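Local coordinates for protein coclaurine N-methyltransferase (Coptis japonica, PDB 6GKV) that transfers a methyl group from S-adenosyl-L-methionine to the ring nitrogen of coclaurine and related tetrahydroisoquinolines in alkaloid biosynthesis, at residues T154-V157 against S158-E161; V250-A253 against G254-I257; F284-T287 against N288-L292; G335-N338 against G339-M343. All coordinates share one frame; numbering follows the deposited sequence.

Contact 1 (T154-V157 against S158-E161); sequences TNSV and SQKE. With SAH (S-adenosyl-L-homocysteine), chain C.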
loop_
_atom_site.group_PDB
_atom_site.type_symbol
_atom_site.label_atom_id
_atom_site.label_comp_id
_atom_site.label_asym_id
_atom_site.label_seq_id
_atom_site.Cartn_x
_atom_site.Cartn_y
_atom_site.Cartn_z
ATOM N N THR A 154 4.803 -28.061 -10.104
ATOM C CA THR A 154 3.692 -27.912 -11.040
ATOM C C THR A 154 2.590 -28.921 -10.767
ATOM O O THR A 154 2.869 -29.996 -10.284
ATOM C CB THR A 154 4.147 -28.116 -12.478
ATOM O OG1 THR A 154 5.357 -27.393 -12.705
ATOM C CG2 THR A 154 3.109 -27.596 -13.399
ATOM N N ASN A 155 1.343 -28.584 -11.090
ATOM C CA ASN A 155 0.265 -29.571 -11.078
ATOM C C ASN A 155 -0.103 -29.997 -12.499
ATOM O O ASN A 155 -1.173 -30.568 -12.739
ATOM C CB ASN A 155 -0.961 -29.017 -10.353
ATOM C CG ASN A 155 -1.574 -27.823 -11.064
ATOM O OD1 ASN A 155 -0.927 -27.164 -11.884
ATOM N ND2 ASN A 155 -2.828 -27.527 -10.738
ATOM N N SER A 156 0.804 -29.721 -13.429
ATOM C CA SER A 156 0.567 -29.910 -14.860
ATOM C C SER A 156 1.500 -30.972 -15.439
ATOM O O SER A 156 2.702 -30.750 -15.582
ATOM C CB SER A 156 0.732 -28.567 -15.596
ATOM O OG SER A 156 0.875 -28.725 -16.990
ATOM N N VAL A 157 0.936 -32.136 -15.758
ATOM C CA VAL A 157 1.709 -33.266 -16.273
ATOM C C VAL A 157 2.491 -32.912 -17.528
ATOM O O VAL A 157 3.506 -33.534 -17.826
ATOM C CB VAL A 157 0.806 -34.468 -16.585
ATOM C CG1 VAL A 157 0.141 -34.978 -15.316
ATOM C CG2 VAL A 157 -0.236 -34.085 -17.627
ATOM N N SER A 158 2.018 -31.905 -18.253
ATOM C CA SER A 158 2.685 -31.442 -19.459
ATOM C C SER A 158 3.907 -30.568 -19.138
ATOM O O SER A 158 4.856 -30.515 -19.917
ATOM C CB SER A 158 1.686 -30.684 -20.330
ATOM O OG SER A 158 2.329 -29.804 -21.223
ATOM N N GLN A 159 3.887 -29.892 -17.991
ATOM C CA GLN A 159 4.986 -28.999 -17.610
ATOM C C GLN A 159 6.129 -29.764 -16.918
ATOM O O GLN A 159 7.305 -29.458 -17.132
ATOM C CB GLN A 159 4.452 -27.852 -16.733
ATOM C CG GLN A 159 3.533 -26.901 -17.505
ATOM C CD GLN A 159 2.997 -25.741 -16.671
ATOM O OE1 GLN A 159 3.313 -25.607 -15.493
ATOM N NE2 GLN A 159 2.184 -24.884 -17.295
ATOM N N LYS A 160 5.793 -30.770 -16.120
ATOM C CA LYS A 160 6.803 -31.687 -15.602
ATOM C C LYS A 160 7.490 -32.439 -16.740
ATOM O O LYS A 160 8.695 -32.742 -16.666
ATOM C CB LYS A 160 6.167 -32.681 -14.628
ATOM C CG LYS A 160 7.152 -33.561 -13.871
ATOM C CD LYS A 160 6.420 -34.703 -13.178
ATOM C CE LYS A 160 7.274 -35.377 -12.117
ATOM N NZ LYS A 160 8.569 -35.845 -12.663
ATOM N N GLU A 161 6.715 -32.741 -17.787
ATOM C CA GLU A 161 7.225 -33.324 -19.047
ATOM C C GLU A 161 8.462 -32.610 -19.553
ATOM O O GLU A 161 9.576 -33.127 -19.531
ATOM C CB GLU A 161 6.161 -33.224 -20.151
ATOM C CG GLU A 161 5.134 -34.362 -20.295
ATOM C CD GLU A 161 5.697 -35.737 -19.988
ATOM O OE1 GLU A 161 6.834 -36.050 -20.418
ATOM O OE2 GLU A 161 4.983 -36.529 -19.337
HETATM N N SAH C . 5.567 -19.266 -13.704
HETATM C CA SAH C . 5.512 -19.663 -15.105
HETATM C CB SAH C . 4.071 -19.760 -15.586
HETATM C CG SAH C . 3.090 -18.772 -14.960
HETATM S SD SAH C . 1.383 -19.154 -15.443
HETATM C C SAH C . 6.274 -18.695 -15.996
HETATM O O SAH C . 6.569 -17.590 -15.537
HETATM O OXT SAH C . 6.595 -18.990 -17.160
HETATM C "C5'" SAH C . 0.960 -19.871 -13.831
HETATM C "C4'" SAH C . 1.688 -21.181 -13.505
HETATM O "O4'" SAH C . 1.257 -21.687 -12.251
HETATM C "C3'" SAH C . 1.419 -22.275 -14.529
HETATM O "O3'" SAH C . 2.591 -23.031 -14.701
HETATM C "C2'" SAH C . 0.398 -23.180 -13.885
HETATM O "O2'" SAH C . 0.615 -24.497 -14.329
HETATM C "C1'" SAH C . 0.713 -22.992 -12.402
HETATM N N9 SAH C . -0.461 -23.192 -11.522
HETATM C C8 SAH C . -1.706 -22.603 -11.604
HETATM N N7 SAH C . -2.474 -23.080 -10.590
HETATM C C5 SAH C . -1.738 -23.965 -9.862
HETATM C C6 SAH C . -2.020 -24.748 -8.736
HETATM N N6 SAH C . -3.221 -24.713 -8.153
HETATM N N1 SAH C . -1.036 -25.574 -8.224
HETATM C C2 SAH C . 0.210 -25.628 -8.825
HETATM N N3 SAH C . 0.483 -24.853 -9.934
HETATM C C4 SAH C . -0.477 -24.040 -10.443
#
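Thr154 ends strand 149-154 and sets its methyl against the root of the Gln159 side chain. Thr154 CG2 lies 3.6 Å from Gln159 CB, and the two side chains cross at about a right angle. Asn155 comes next and packs on the adenine of SAH, with Asn155 CB 3.9 Å from SAH C2. Ser156 is the N-cap of helix 157-168. Its OG, anti to its own backbone N (chi1 164°), takes a weak capping bond from Gln159 N; its stronger partner is the carbonyl of Tyr75. Ser156 O accepts twice. Gln159 N meets Ser156 O at 2.8 Å from above the carbonyl plane; Lys160 N meets Ser156 O at 3.1 Å, nearly in line with the C=O bond. Val157 O starts the next helical turn with a weak bond from Glu161 N. Gln159 runs extended beyond CG and reaches the ribose. Gln159 OE1 accepts from SAH O3' at 2.8 Å and from SAH O2' at 3.1 Å, although OE1 is modelled too close to Thr154, so its exact place is doubtful. Cutting Gln159 back to an alanine is likely to cost the ribose hydroxyls their amide partner. The contact is a strand-loop-helix corner of the Rossmann-like fold. Val157 and Lys160 pack on strand 176-179, while Asn155 and Ser156 touch Asp71 of helix 70-73.

Contact 2 (V250-A253 against G254-I257); sequences VFPA and GTMI. With F2W (6,7-dimethoxy-2-methyl-1,2,3,4-tetrahydroisoquinolin-2-ium), chain D.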
loop_
_atom_site.group_PDB
_atom_site.type_symbol
_atom_site.label_atom_id
_atom_site.label_comp_id
_atom_site.label_asym_id
_atom_site.label_seq_id
_atom_site.Cartn_x
_atom_site.Cartn_y
_atom_site.Cartn_z
ATOM N N VAL A 250 -11.246 -14.544 -22.014
ATOM C CA VAL A 250 -9.990 -15.306 -22.068
ATOM C C VAL A 250 -9.852 -16.366 -20.963
ATOM O O VAL A 250 -9.549 -17.531 -21.244
ATOM C CB VAL A 250 -8.784 -14.356 -21.995
ATOM C CG1 VAL A 250 -7.526 -15.104 -21.642
ATOM C CG2 VAL A 250 -8.610 -13.646 -23.313
ATOM N N PHE A 251 -10.060 -15.950 -19.716
ATOM C CA PHE A 251 -9.932 -16.827 -18.561
ATOM C C PHE A 251 -11.297 -17.326 -18.096
ATOM O O PHE A 251 -12.240 -16.543 -18.005
ATOM C CB PHE A 251 -9.235 -16.109 -17.404
ATOM C CG PHE A 251 -7.861 -15.604 -17.741
ATOM C CD1 PHE A 251 -7.683 -14.329 -18.280
ATOM C CD2 PHE A 251 -6.748 -16.408 -17.535
ATOM C CE1 PHE A 251 -6.427 -13.876 -18.606
ATOM C CE2 PHE A 251 -5.480 -15.951 -17.853
ATOM C CZ PHE A 251 -5.318 -14.687 -18.391
ATOM N N PRO A 252 -11.402 -18.637 -17.804
ATOM C CA PRO A 252 -12.655 -19.198 -17.274
ATOM C C PRO A 252 -13.135 -18.483 -15.994
ATOM O O PRO A 252 -12.333 -17.942 -15.221
ATOM C CB PRO A 252 -12.300 -20.668 -16.993
ATOM C CG PRO A 252 -10.781 -20.760 -17.080
ATOM C CD PRO A 252 -10.366 -19.669 -18.015
ATOM N N ALA A 253 -14.445 -18.470 -15.787
ATOM C CA ALA A 253 -15.025 -17.749 -14.665
ATOM C C ALA A 253 -14.466 -18.228 -13.326
ATOM O O ALA A 253 -14.227 -19.431 -13.131
ATOM C CB ALA A 253 -16.540 -17.885 -14.682
ATOM N N GLY A 254 -14.251 -17.274 -12.419
ATOM C CA GLY A 254 -13.733 -17.565 -11.095
ATOM C C GLY A 254 -12.341 -18.172 -11.001
ATOM O O GLY A 254 -12.040 -18.850 -10.013
ATOM N N THR A 255 -11.489 -17.951 -11.999
ATOM C CA THR A 255 -10.120 -18.473 -11.931
ATOM C C THR A 255 -9.061 -17.387 -11.799
ATOM O O THR A 255 -7.872 -17.696 -11.727
ATOM C CB THR A 255 -9.724 -19.310 -13.192
ATOM O OG1 THR A 255 -10.030 -18.570 -14.379
ATOM C CG2 THR A 255 -10.452 -20.636 -13.222
ATOM N N MET A 256 -9.485 -16.125 -11.820
ATOM C CA MET A 256 -8.550 -15.000 -11.844
ATOM C C MET A 256 -8.909 -13.895 -10.871
ATOM O O MET A 256 -10.083 -13.547 -10.718
ATOM C CB MET A 256 -8.456 -14.410 -13.253
ATOM C CG MET A 256 -7.523 -15.179 -14.176
ATOM S SD MET A 256 -5.833 -14.577 -14.002
ATOM C CE MET A 256 -6.207 -12.877 -13.709
ATOM N N ILE A 257 -7.883 -13.361 -10.217
ATOM C CA ILE A 257 -7.986 -12.151 -9.395
ATOM C C ILE A 257 -6.983 -11.110 -9.903
ATOM O O ILE A 257 -5.850 -11.447 -10.274
ATOM C CB ILE A 257 -7.724 -12.433 -7.896
ATOM C CG1 ILE A 257 -8.964 -13.003 -7.219
ATOM C CG2 ILE A 257 -7.390 -11.182 -7.162
ATOM C CD1 ILE A 257 -8.716 -13.391 -5.776
HETATM C CAM F2W D . -3.064 -11.931 -21.354
HETATM O OAK F2W D . -3.642 -11.406 -20.137
HETATM C CAB F2W D . -3.128 -12.061 -19.046
HETATM C CAA F2W D . -2.146 -13.055 -19.138
HETATM C CAF F2W D . -1.708 -13.662 -17.964
HETATM C CAJ F2W D . -0.715 -14.626 -17.952
HETATM C CAI F2W D . -0.664 -15.598 -16.729
HETATM N NAH F2W D . -0.507 -14.712 -15.565
HETATM C CAO F2W D . -0.739 -15.641 -14.442
HETATM C CAG F2W D . -1.758 -13.957 -15.667
HETATM C CAE F2W D . -2.166 -13.237 -16.746
HETATM C CAD F2W D . -3.165 -12.271 -16.656
HETATM C CAC F2W D . -3.613 -11.657 -17.812
HETATM O OAL F2W D . -4.585 -10.693 -17.849
HETATM C CAN F2W D . -5.140 -10.216 -16.609
HETATM O O HOH W 1 -11.762 -15.315 -13.147
#
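Met256 lies over one face of the Phe251 ring in the loop before strand 257-258. Met256 bends twice, at chi2 (-87°) and again at chi3, which lays its sulfur over the Phe251 ring and turns CE toward F2W. Met256 SD sits 4.2 Å from the Phe251 ring centroid, close to the ring normal: a Met-aromatic contact. Met256 CG lies over the same face and makes a CH-pi contact, 4.0 Å from the Phe251 centroid. Val250 CG1 lies over the rim of the opposite face. The edge of the ring faces the ligand F2W, with Phe251 CZ 3.5 Å from F2W CAB. A serine in place of Phe251 would probably open a gap beside the ligand's aromatic ring and leave the Met256 sulfur without its partner. Residues Pro252 to Thr255 form a type II beta turn, closed by a weak bond from Thr255 N to Pro252 O. Gly254 takes a positive phi there, where a side chain would run into Ala253 O. Thr255 places OG1 between its backbone N and carbonyl carbon (chi1 50°). That turns the hydroxyl back to Pro252 O, to which Thr255 OG1 donates at 2.5 Å, short as modelled. Water 1 accepts from Met256 N at 2.8 Å. Pro252 O thus serves the turn, while Thr255 O bonds to His202 outside it. The side offered to the substrate pocket is apolar, a ring edge and the Met256 methyl CE, consistent with binding the dimethoxy-substituted aromatic ring of F2W.

Contact 3 (F284-T287 against N288-L292); sequences FSRT and NEEWL. With F2W (6,7-dimethoxy-2-methyl-1,2,3,4-tetrahydroisoquinolin-2-ium), chain D.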
loop_
_atom_site.group_PDB
_atom_site.type_symbol
_atom_site.label_atom_id
_atom_site.label_comp_id
_atom_site.label_asym_id
_atom_site.label_seq_id
_atom_site.Cartn_x
_atom_site.Cartn_y
_atom_site.Cartn_z
ATOM N N PHE A 284 4.355 -6.034 -20.378
ATOM C CA PHE A 284 3.491 -7.174 -20.653
ATOM C C PHE A 284 2.669 -6.902 -21.907
ATOM O O PHE A 284 2.288 -7.832 -22.629
ATOM C CB PHE A 284 2.591 -7.529 -19.466
ATOM C CG PHE A 284 2.149 -8.967 -19.482
ATOM C CD1 PHE A 284 2.815 -9.863 -20.284
ATOM C CD2 PHE A 284 1.145 -9.442 -18.665
ATOM C CE1 PHE A 284 2.457 -11.182 -20.340
ATOM C CE2 PHE A 284 0.807 -10.796 -18.703
ATOM C CZ PHE A 284 1.456 -11.659 -19.562
ATOM N N SER A 285 2.429 -5.634 -22.198
ATOM C CA SER A 285 1.720 -5.317 -23.420
ATOM C C SER A 285 2.558 -5.773 -24.594
ATOM O O SER A 285 2.054 -6.428 -25.502
ATOM C CB SER A 285 1.411 -3.829 -23.514
ATOM O OG SER A 285 0.568 -3.585 -24.629
ATOM N N ARG A 286 3.846 -5.455 -24.562
ATOM C CA ARG A 286 4.703 -5.757 -25.699
ATOM C C ARG A 286 4.930 -7.253 -25.808
ATOM O O ARG A 286 5.031 -7.801 -26.912
ATOM C CB ARG A 286 6.027 -5.017 -25.588
ATOM C CG ARG A 286 5.942 -3.539 -26.009
ATOM C CD ARG A 286 7.277 -3.047 -26.568
ATOM N NE ARG A 286 7.786 -3.941 -27.606
ATOM C CZ ARG A 286 9.048 -3.964 -28.027
ATOM N NH1 ARG A 286 9.940 -3.140 -27.490
ATOM N NH2 ARG A 286 9.420 -4.823 -28.974
ATOM N N THR A 287 4.995 -7.909 -24.656
ATOM C CA THR A 287 5.133 -9.360 -24.585
ATOM C C THR A 287 4.006 -10.077 -25.344
ATOM O O THR A 287 4.262 -10.902 -26.204
ATOM C CB THR A 287 5.150 -9.838 -23.108
ATOM O OG1 THR A 287 6.311 -9.321 -22.457
ATOM C CG2 THR A 287 5.227 -11.313 -23.040
ATOM N N ASN A 288 2.765 -9.744 -25.004
ATOM C CA ASN A 288 1.599 -10.315 -25.633
ATOM C C ASN A 288 1.557 -9.998 -27.117
ATOM O O ASN A 288 0.995 -10.773 -27.918
ATOM C CB ASN A 288 0.319 -9.806 -24.977
ATOM C CG ASN A 288 -0.009 -10.526 -23.671
ATOM O OD1 ASN A 288 -0.558 -11.626 -23.690
ATOM N ND2 ASN A 288 0.267 -9.881 -22.536
ATOM N N GLU A 289 2.125 -8.847 -27.472
ATOM C CA GLU A 289 2.175 -8.386 -28.866
ATOM C C GLU A 289 3.169 -9.209 -29.674
ATOM O O GLU A 289 2.983 -9.440 -30.861
ATOM C CB GLU A 289 2.554 -6.893 -28.926
ATOM C CG GLU A 289 2.725 -6.313 -30.323
ATOM C CD GLU A 289 3.151 -4.828 -30.316
ATOM O OE1 GLU A 289 3.657 -4.350 -29.277
ATOM O OE2 GLU A 289 2.989 -4.148 -31.363
ATOM N N GLU A 290 4.244 -9.640 -29.029
ATOM C CA GLU A 290 5.259 -10.394 -29.745
ATOM C C GLU A 290 4.769 -11.822 -29.953
ATOM O O GLU A 290 5.089 -12.458 -30.956
ATOM C CB GLU A 290 6.601 -10.350 -28.995
ATOM C CG GLU A 290 7.266 -8.954 -28.996
ATOM C CD GLU A 290 7.732 -8.505 -30.382
ATOM O OE1 GLU A 290 8.388 -9.307 -31.079
ATOM O OE2 GLU A 290 7.453 -7.342 -30.773
ATOM N N TRP A 291 3.984 -12.298 -28.990
ATOM C CA TRP A 291 3.341 -13.592 -29.059
ATOM C C TRP A 291 2.353 -13.636 -30.229
ATOM O O TRP A 291 2.325 -14.595 -31.014
ATOM C CB TRP A 291 2.609 -13.885 -27.746
ATOM C CG TRP A 291 3.491 -14.238 -26.585
ATOM C CD1 TRP A 291 4.795 -14.634 -26.634
ATOM C CD2 TRP A 291 3.124 -14.228 -25.195
ATOM N NE1 TRP A 291 5.264 -14.876 -25.360
ATOM C CE2 TRP A 291 4.257 -14.631 -24.458
ATOM C CE3 TRP A 291 1.945 -13.912 -24.500
ATOM C CZ2 TRP A 291 4.250 -14.738 -23.066
ATOM C CZ3 TRP A 291 1.939 -14.017 -23.106
ATOM C CH2 TRP A 291 3.082 -14.434 -22.411
ATOM N N LEU A 292 1.539 -12.588 -30.328
ATOM C CA LEU A 292 0.541 -12.482 -31.385
ATOM C C LEU A 292 1.184 -12.463 -32.777
ATOM O O LEU A 292 0.725 -13.162 -33.674
ATOM C CB LEU A 292 -0.307 -11.237 -31.170
ATOM C CG LEU A 292 -1.302 -10.876 -32.266
ATOM C CD1 LEU A 292 -2.359 -11.969 -32.404
ATOM C CD2 LEU A 292 -1.942 -9.503 -31.997
HETATM C CAM F2W D . -3.064 -11.931 -21.354
HETATM O OAK F2W D . -3.642 -11.406 -20.137
HETATM C CAB F2W D . -3.128 -12.061 -19.046
HETATM C CAA F2W D . -2.146 -13.055 -19.138
HETATM C CAF F2W D . -1.708 -13.662 -17.964
HETATM C CAJ F2W D . -0.715 -14.626 -17.952
HETATM C CAI F2W D . -0.664 -15.598 -16.729
HETATM N NAH F2W D . -0.507 -14.712 -15.565
HETATM C CAO F2W D . -0.739 -15.641 -14.442
HETATM C CAG F2W D . -1.758 -13.957 -15.667
HETATM C CAE F2W D . -2.166 -13.237 -16.746
HETATM C CAD F2W D . -3.165 -12.271 -16.656
HETATM C CAC F2W D . -3.613 -11.657 -17.812
HETATM O OAL F2W D . -4.585 -10.693 -17.849
HETATM C CAN F2W D . -5.140 -10.216 -16.609
#
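Asn288 bonds back to Phe284, one turn earlier on helix 281-297, through both its backbone and its amide. Asn288 N and Asn288 ND2 reach Phe284 O from opposite faces of the carbonyl plane, at 3.1 Å and 2.9 Å. Further backbone bonds, such as Trp291 N to Thr287 O, continue the alpha helix. Among the contacts of the rings, Asn288 ND2 lies over one face of Phe284, offset toward its rim. Trp291 CH2 meets the edge of that ring, 3.9 Å from Phe284 CE1. Thr287 CG2, placed anti to its backbone N (chi1 -65° for OG1), stands over the six-membered ring of Trp291 in a CH-pi contact, 3.8 Å from the centroid. The charged pair is looser. Arg286 NH2 and Glu290 OE2 make a long salt bridge of 3.7 Å, and Glu290 OE2 also pairs with Lys293. F2W touches Phe284 and Asn288: Phe284 CE2 is 3.7 Å from F2W CAA, and Asn288 OD1 is 3.4 Å from the methoxy carbon F2W CAM. The hydrogen bond from Asn288 ND2 to Phe284 O holds the side-chain amide in its rotation. Its oxygen is presented to the ligand's methoxy end beside the Phe284 ring.

Contact 4 (G335-N338 against G339-M343); sequences GYNN and GEEWM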
loop_
_atom_site.group_PDB
_atom_site.type_symbol
_atom_site.label_atom_id
_atom_site.label_comp_id
_atom_site.label_asym_id
_atom_site.label_seq_id
_atom_site.Cartn_x
_atom_site.Cartn_y
_atom_site.Cartn_z
ATOM N N GLY A 335 -1.247 -2.348 -21.955
ATOM C CA GLY A 335 -0.742 -1.167 -22.642
ATOM C C GLY A 335 -1.648 0.039 -22.477
ATOM O O GLY A 335 -1.290 1.130 -22.911
ATOM N N TYR A 336 -2.809 -0.147 -21.840
ATOM C CA TYR A 336 -3.773 0.943 -21.649
ATOM C C TYR A 336 -3.128 2.158 -20.981
ATOM O O TYR A 336 -2.274 2.007 -20.073
ATOM C CB TYR A 336 -4.970 0.463 -20.817
ATOM C CG TYR A 336 -6.207 1.327 -20.992
ATOM C CD1 TYR A 336 -7.034 1.158 -22.098
ATOM C CD2 TYR A 336 -6.545 2.317 -20.068
ATOM C CE1 TYR A 336 -8.153 1.936 -22.273
ATOM C CE2 TYR A 336 -7.690 3.106 -20.238
ATOM C CZ TYR A 336 -8.478 2.904 -21.350
ATOM O OH TYR A 336 -9.608 3.662 -21.544
ATOM N N ASN A 337 -3.535 3.353 -21.422
ATOM C CA ASN A 337 -2.972 4.634 -20.918
ATOM C C ASN A 337 -1.471 4.622 -20.734
ATOM O O ASN A 337 -0.987 4.919 -19.652
ATOM C CB ASN A 337 -3.591 5.023 -19.580
ATOM C CG ASN A 337 -5.004 5.506 -19.719
ATOM O OD1 ASN A 337 -5.429 5.937 -20.805
ATOM N ND2 ASN A 337 -5.756 5.445 -18.619
ATOM N N ASN A 338 -0.755 4.246 -21.785
ATOM C CA ASN A 338 0.699 4.162 -21.769
ATOM C C ASN A 338 1.248 3.240 -20.672
ATOM O O ASN A 338 2.374 3.410 -20.234
ATOM C CB ASN A 338 1.298 5.565 -21.632
ATOM C CG ASN A 338 2.770 5.627 -22.027
ATOM O OD1 ASN A 338 3.245 4.822 -22.817
ATOM N ND2 ASN A 338 3.500 6.591 -21.461
ATOM N N GLY A 339 0.470 2.243 -20.251
ATOM C CA GLY A 339 0.970 1.228 -19.322
ATOM C C GLY A 339 0.970 1.602 -17.840
ATOM O O GLY A 339 1.596 0.919 -17.014
ATOM N N GLU A 340 0.244 2.670 -17.507
ATOM C CA GLU A 340 0.213 3.229 -16.165
ATOM C C GLU A 340 -1.114 2.954 -15.479
ATOM O O GLU A 340 -1.530 3.698 -14.602
ATOM C CB GLU A 340 0.494 4.744 -16.230
ATOM C CG GLU A 340 1.958 5.043 -16.539
ATOM C CD GLU A 340 2.877 4.593 -15.386
ATOM O OE1 GLU A 340 2.498 4.809 -14.210
ATOM O OE2 GLU A 340 3.964 4.010 -15.641
ATOM N N GLU A 341 -1.785 1.887 -15.903
ATOM C CA GLU A 341 -2.999 1.425 -15.242
ATOM C C GLU A 341 -2.814 -0.015 -14.735
ATOM O O GLU A 341 -2.670 -0.254 -13.538
ATOM C CB GLU A 341 -4.195 1.508 -16.191
ATOM C CG GLU A 341 -4.549 2.927 -16.626
ATOM C CD GLU A 341 -5.074 3.788 -15.490
ATOM O OE1 GLU A 341 -5.386 3.248 -14.420
ATOM O OE2 GLU A 341 -5.200 5.013 -15.666
ATOM N N TRP A 342 -2.861 -0.968 -15.659
ATOM C CA TRP A 342 -2.610 -2.366 -15.343
ATOM C C TRP A 342 -1.136 -2.623 -15.590
ATOM O O TRP A 342 -0.575 -2.146 -16.588
ATOM C CB TRP A 342 -3.499 -3.289 -16.187
ATOM C CG TRP A 342 -4.953 -3.252 -15.774
ATOM C CD1 TRP A 342 -5.512 -3.911 -14.721
ATOM C CD2 TRP A 342 -6.017 -2.506 -16.394
ATOM N NE1 TRP A 342 -6.860 -3.632 -14.650
ATOM C CE2 TRP A 342 -7.189 -2.791 -15.654
ATOM C CE3 TRP A 342 -6.090 -1.678 -17.515
ATOM C CZ2 TRP A 342 -8.430 -2.235 -16.011
ATOM C CZ3 TRP A 342 -7.335 -1.140 -17.860
ATOM C CH2 TRP A 342 -8.481 -1.417 -17.107
ATOM N N MET A 343 -0.506 -3.356 -14.677
ATOM C CA MET A 343 0.939 -3.494 -14.697
ATOM C C MET A 343 1.422 -4.663 -13.849
ATOM O O MET A 343 0.626 -5.490 -13.391
ATOM C CB MET A 343 1.594 -2.193 -14.211
ATOM C CG MET A 343 0.997 -1.656 -12.892
ATOM S SD MET A 343 1.707 -0.071 -12.351
ATOM C CE MET A 343 0.734 1.109 -13.272
HETATM O O HOH W 2 -2.005 0.216 -18.356
#
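Tyr336 and Trp342 lie side by side where helix 313-335 turns into strand 342-350, an antiparallel strand of the Rossmann-like methyltransferase sheet. Tyr336 CB meets the indole edge, 4.1 Å from Trp342 CE3. The turn between them has left-handed backbone angles at Asn337, Asn338 and Gly339. A side chain on Gly339 would collide with Asn338 O. Gly339 N donates to Tyr336 O at 2.8 Å, from above the carbonyl plane, and weakly to Gly335 O. Glu340 N gives a weak bond to Asn337 O. Glu341 N is satisfied by water 2 at 3.0 Å. The same water probably also donates to Tyr336 O, and would then link the turn to the start of the strand. Several side chains find partners further away. The Glu340 carboxylate bonds to Thr43 OG1 and Tyr44 N of the second subunit, which ties this turn into the homodimer. Glu341 OE1 is hydrogen-bonded to Tyr40 and His230, and Trp342 NE1 is bonded to the hydroxyl of Tyr235. The other oxygen of Glu341 stays local: Asn337 ND2 donates to Glu341 OE2 at 3.0 Å (153° at the hydrogen), reaching it on the anti side, 29° out of the carboxylate plane.

How the contacts relate
Each contact joins two consecutive segments and is local; contacts 1, 2 and 4 close turns or corners, while contact 3 runs along a helix. The four follow in series, and none nests in or crosses another. Contact 1 joins strand 149-154 to helix 157-168 on the SAH side. Contact 2 shapes the loop leading to strand 257-258. Contact 3 lies along helix 281-297. Contacts 2 and 3 both touch F2W, though their nearest atoms are about 7 Å apart. Contact 4 links helix 313-335 to strand 342-350 and the second subunit. It packs on contact 3, with Ser285 OG 3.4 Å from Gly335 CA. Contacts 1 and 4 lie on opposite sides of the chain's centre.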